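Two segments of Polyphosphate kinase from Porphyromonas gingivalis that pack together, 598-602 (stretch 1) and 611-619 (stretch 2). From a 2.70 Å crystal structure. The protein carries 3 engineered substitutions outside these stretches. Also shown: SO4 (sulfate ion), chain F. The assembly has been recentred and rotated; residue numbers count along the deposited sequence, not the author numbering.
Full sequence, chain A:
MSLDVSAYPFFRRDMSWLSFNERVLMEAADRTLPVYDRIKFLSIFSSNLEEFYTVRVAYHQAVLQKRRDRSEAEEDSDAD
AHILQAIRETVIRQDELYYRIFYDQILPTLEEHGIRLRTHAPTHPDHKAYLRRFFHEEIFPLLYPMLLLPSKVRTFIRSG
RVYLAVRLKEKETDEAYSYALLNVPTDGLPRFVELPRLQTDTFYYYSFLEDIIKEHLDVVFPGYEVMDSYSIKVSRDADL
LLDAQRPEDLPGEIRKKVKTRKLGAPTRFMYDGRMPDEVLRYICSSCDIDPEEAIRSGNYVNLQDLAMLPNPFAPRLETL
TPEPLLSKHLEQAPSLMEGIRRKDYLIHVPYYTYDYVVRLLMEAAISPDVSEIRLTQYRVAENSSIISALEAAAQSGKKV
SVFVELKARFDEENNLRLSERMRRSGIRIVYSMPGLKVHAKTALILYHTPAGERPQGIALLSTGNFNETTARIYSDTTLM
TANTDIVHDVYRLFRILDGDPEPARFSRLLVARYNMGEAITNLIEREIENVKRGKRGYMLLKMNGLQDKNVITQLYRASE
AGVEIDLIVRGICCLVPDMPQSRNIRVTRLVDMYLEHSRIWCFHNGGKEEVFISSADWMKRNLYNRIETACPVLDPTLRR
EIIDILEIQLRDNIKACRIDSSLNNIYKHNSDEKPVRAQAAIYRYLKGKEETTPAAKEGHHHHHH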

# COMPACT_ATOMS: atom_id res chain seq x y z
N SER A 598 -13.84 -17.82 15.55
CA SER A 598 -15.01 -18.65 15.23
C SER A 598 -16.21 -18.26 16.08
O SER A 598 -16.07 -17.88 17.26
N ARG A 599 -17.39 -18.34 15.48
CA ARG A 599 -18.64 -18.25 16.22
C ARG A 599 -19.43 -19.52 15.96
O ARG A 599 -19.86 -19.77 14.82
N ILE A 600 -19.60 -20.33 16.99
CA ILE A 600 -20.17 -21.67 16.85
C ILE A 600 -21.16 -21.98 17.97
O ILE A 600 -20.89 -21.66 19.13
N TRP A 601 -22.30 -22.58 17.64
CA TRP A 601 -23.29 -22.93 18.66
C TRP A 601 -23.63 -24.41 18.62
O TRP A 601 -23.92 -24.96 17.55
N CYS A 602 -23.58 -25.06 19.78
CA CYS A 602 -23.96 -26.46 19.93
C CYS A 602 -25.04 -26.62 20.96
O CYS A 602 -24.86 -26.29 22.13
N VAL A 611 -25.50 -28.27 15.53
CA VAL A 611 -24.38 -27.35 15.55
C VAL A 611 -24.55 -26.25 14.52
O VAL A 611 -24.83 -26.51 13.35
N PHE A 612 -24.38 -25.00 14.96
CA PHE A 612 -24.44 -23.87 14.04
C PHE A 612 -23.11 -23.16 13.93
O PHE A 612 -22.35 -23.04 14.90
N ILE A 613 -22.84 -22.68 12.72
CA ILE A 613 -21.69 -21.84 12.40
C ILE A 613 -22.24 -20.45 12.11
O ILE A 613 -23.16 -20.31 11.29
N SER A 614 -21.71 -19.42 12.78
CA SER A 614 -22.25 -18.07 12.57
C SER A 614 -21.29 -16.95 12.17
O SER A 614 -20.09 -17.02 12.41
N SER A 615 -21.87 -15.92 11.57
CA SER A 615 -21.17 -14.67 11.29
C SER A 615 -21.33 -13.70 12.44
O SER A 615 -20.56 -12.75 12.57
N ALA A 616 -22.32 -13.94 13.29
CA ALA A 616 -22.64 -13.01 14.38
C ALA A 616 -22.13 -13.45 15.75
O ALA A 616 -22.16 -14.63 16.08
N ASP A 617 -21.64 -12.48 16.52
CA ASP A 617 -21.57 -12.59 17.98
C ASP A 617 -22.92 -12.14 18.49
O ASP A 617 -23.72 -11.60 17.73
N TRP A 618 -23.19 -12.33 19.77
CA TRP A 618 -24.46 -11.88 20.32
C TRP A 618 -24.29 -10.54 21.03
O TRP A 618 -24.29 -10.46 22.27
N MSE A 619 -24.12 -9.49 20.24
CA MSE A 619 -24.12 -8.14 20.76
C MSE A 619 -25.54 -7.60 20.61
O MSE A 619 -26.42 -8.30 20.12

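A buried arginine that spans the gap between a β-ladder and the loop beyond it, and shares its guanidinium between a carboxylate and a sulfate ion, is the most striking element of this contact in the polyphosphate kinase. Arg599 points its CA-to-CB bond toward the second stretch, with chi1 in m and chi3 in t, while chi2, at 147°, lies between wells. Its NE donates to Asp617 OD1 at 2.8 Å, and its NH2 donates to Asp617 OD2 at 3.2 Å, so the two charged groups meet in a bidentate salt bridge. Asp617 leaves its backbone sideways, yet its m rotamer brings the carboxylate back to the arginine. Two further N-H groups are turned to the sulfate, probably acquired from the crystallisation liquor: NH1 and NH2 of Arg599 both reach SO4 O4, at 2.9 and 2.8 Å. Both anions lie near the guanidinium plane, where the N-H bonds point. Ser615 O, by contrast, sits over one face; although it is 3.2 Å from Arg599 NH1, the angle is too poor for a hydrogen bond.

The example illustrates a general principle: an antiparallel ladder sets the register, and side chains on its two faces then build distinct environments. Here Trp601 N donates to Phe612 O at 2.8 Å and Phe612 N to Trp601 O at 2.6 Å, while Ser614 N reaches Arg599 O at 2.8 Å.

The face carrying Ile600, Cys602, Val611 and Ile613 is apolar. Ile600 (m, t) places CG2 4.0 Å from CG1 of Val611 (t) and CG1 4.3 Å from CG1 of Ile613 (m, t), and Cys602, also m, rests its SG 3.8 Å from Val611 CG2.

The face carrying Trp601 and Phe612 is aromatic. Trp601, with chi1 at -38°, directs its indole back toward the second stretch, where its CE3 lies 3.6 Å from Phe612 CB. Phe612, in m, carries its ring away from the first stretch, and the two rings meet obliquely, with planes at 44°. Farther along the indole, Trp601 CZ2 lies 3.7 Å from Ser614 CB. Trp618 (m) starts sideways but swings its end inward, presenting an edge to the Trp601 face; Trp601 CE2 and Trp618 CZ2 are 3.8 Å apart.

Ser614, in t, accepts a hydrogen bond at OG from Ala616 N, 2.9 Å away, just past the end of the strand. Ser615 and Ala616 point their CB atoms away, so the backbone of this segment faces the arginine, with Ala616 O 3.4 Å from Arg599 CD.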

# COMPACT_ATOMS: atom_id res chain seq x y z
CB SER A 598 -14.71 -20.13 15.44
OG SER A 598 -13.82 -20.62 14.46
CB ARG A 599 -19.42 -17.01 15.81
CG ARG A 599 -18.61 -15.73 15.90
CD ARG A 599 -19.03 -14.76 14.84
NE ARG A 599 -18.49 -13.44 15.10
CZ ARG A 599 -17.76 -12.74 14.25
NH1 ARG A 599 -17.48 -13.21 13.05
NH2 ARG A 599 -17.31 -11.54 14.61
CB ILE A 600 -19.07 -22.75 16.83
CG1 ILE A 600 -18.24 -22.65 15.54
CG2 ILE A 600 -19.67 -24.15 16.99
CD1 ILE A 600 -17.07 -23.63 15.44
CB TRP A 601 -24.60 -22.13 18.50
CG TRP A 601 -24.48 -20.68 18.08
CD1 TRP A 601 -23.48 -19.79 18.41
CD2 TRP A 601 -25.43 -19.94 17.30
NE1 TRP A 601 -23.75 -18.55 17.86
CE2 TRP A 601 -24.93 -18.62 17.17
CE3 TRP A 601 -26.64 -20.27 16.68
CZ2 TRP A 601 -25.60 -17.64 16.44
CZ3 TRP A 601 -27.32 -19.28 15.96
CH2 TRP A 601 -26.79 -17.99 15.85
CB CYS A 602 -22.76 -27.29 20.37
SG CYS A 602 -21.40 -27.09 19.28
CB VAL A 611 -23.05 -28.08 15.33
CG1 VAL A 611 -21.89 -27.09 15.33
CG2 VAL A 611 -22.86 -29.13 16.41
CB PHE A 612 -25.51 -22.89 14.46
CG PHE A 612 -26.90 -23.43 14.35
CD1 PHE A 612 -27.64 -23.23 13.19
CD2 PHE A 612 -27.47 -24.13 15.40
CE1 PHE A 612 -28.93 -23.73 13.09
CE2 PHE A 612 -28.74 -24.63 15.30
CZ PHE A 612 -29.48 -24.43 14.15
CB ILE A 613 -20.95 -22.43 11.17
CG1 ILE A 613 -19.91 -23.44 11.62
CG2 ILE A 613 -20.28 -21.36 10.30
CD1 ILE A 613 -19.32 -24.20 10.47
CB SER A 614 -23.07 -17.60 13.77
OG SER A 614 -23.82 -16.45 13.40
CB SER A 615 -21.71 -14.04 10.01
OG SER A 615 -23.01 -13.53 10.21
CB ALA A 616 -24.14 -12.79 14.45
CB ASP A 617 -20.53 -11.64 18.54
CG ASP A 617 -19.20 -11.78 17.87
OD1 ASP A 617 -18.69 -12.91 17.80
OD2 ASP A 617 -18.66 -10.75 17.42
CB TRP A 618 -25.06 -12.92 21.25
CG TRP A 618 -25.40 -14.21 20.59
CD1 TRP A 618 -25.52 -14.45 19.25
CD2 TRP A 618 -25.71 -15.45 21.25
NE1 TRP A 618 -25.87 -15.76 19.04
CE2 TRP A 618 -25.99 -16.40 20.25
CE3 TRP A 618 -25.77 -15.84 22.59
CZ2 TRP A 618 -26.33 -17.71 20.55
CZ3 TRP A 618 -26.10 -17.16 22.88
CH2 TRP A 618 -26.37 -18.07 21.87
CB MSE A 619 -23.17 -7.28 19.94
CG MSE A 619 -21.85 -7.92 19.63
SE MSE A 619 -20.67 -8.18 21.16
CE MSE A 619 -18.95 -8.11 20.21
S SO4 F . -15.68 -9.40 12.16
O1 SO4 F . -14.29 -9.78 12.43
O2 SO4 F . -16.11 -8.44 13.19
O3 SO4 F . -15.76 -8.79 10.84
O4 SO4 F . -16.51 -10.60 12.13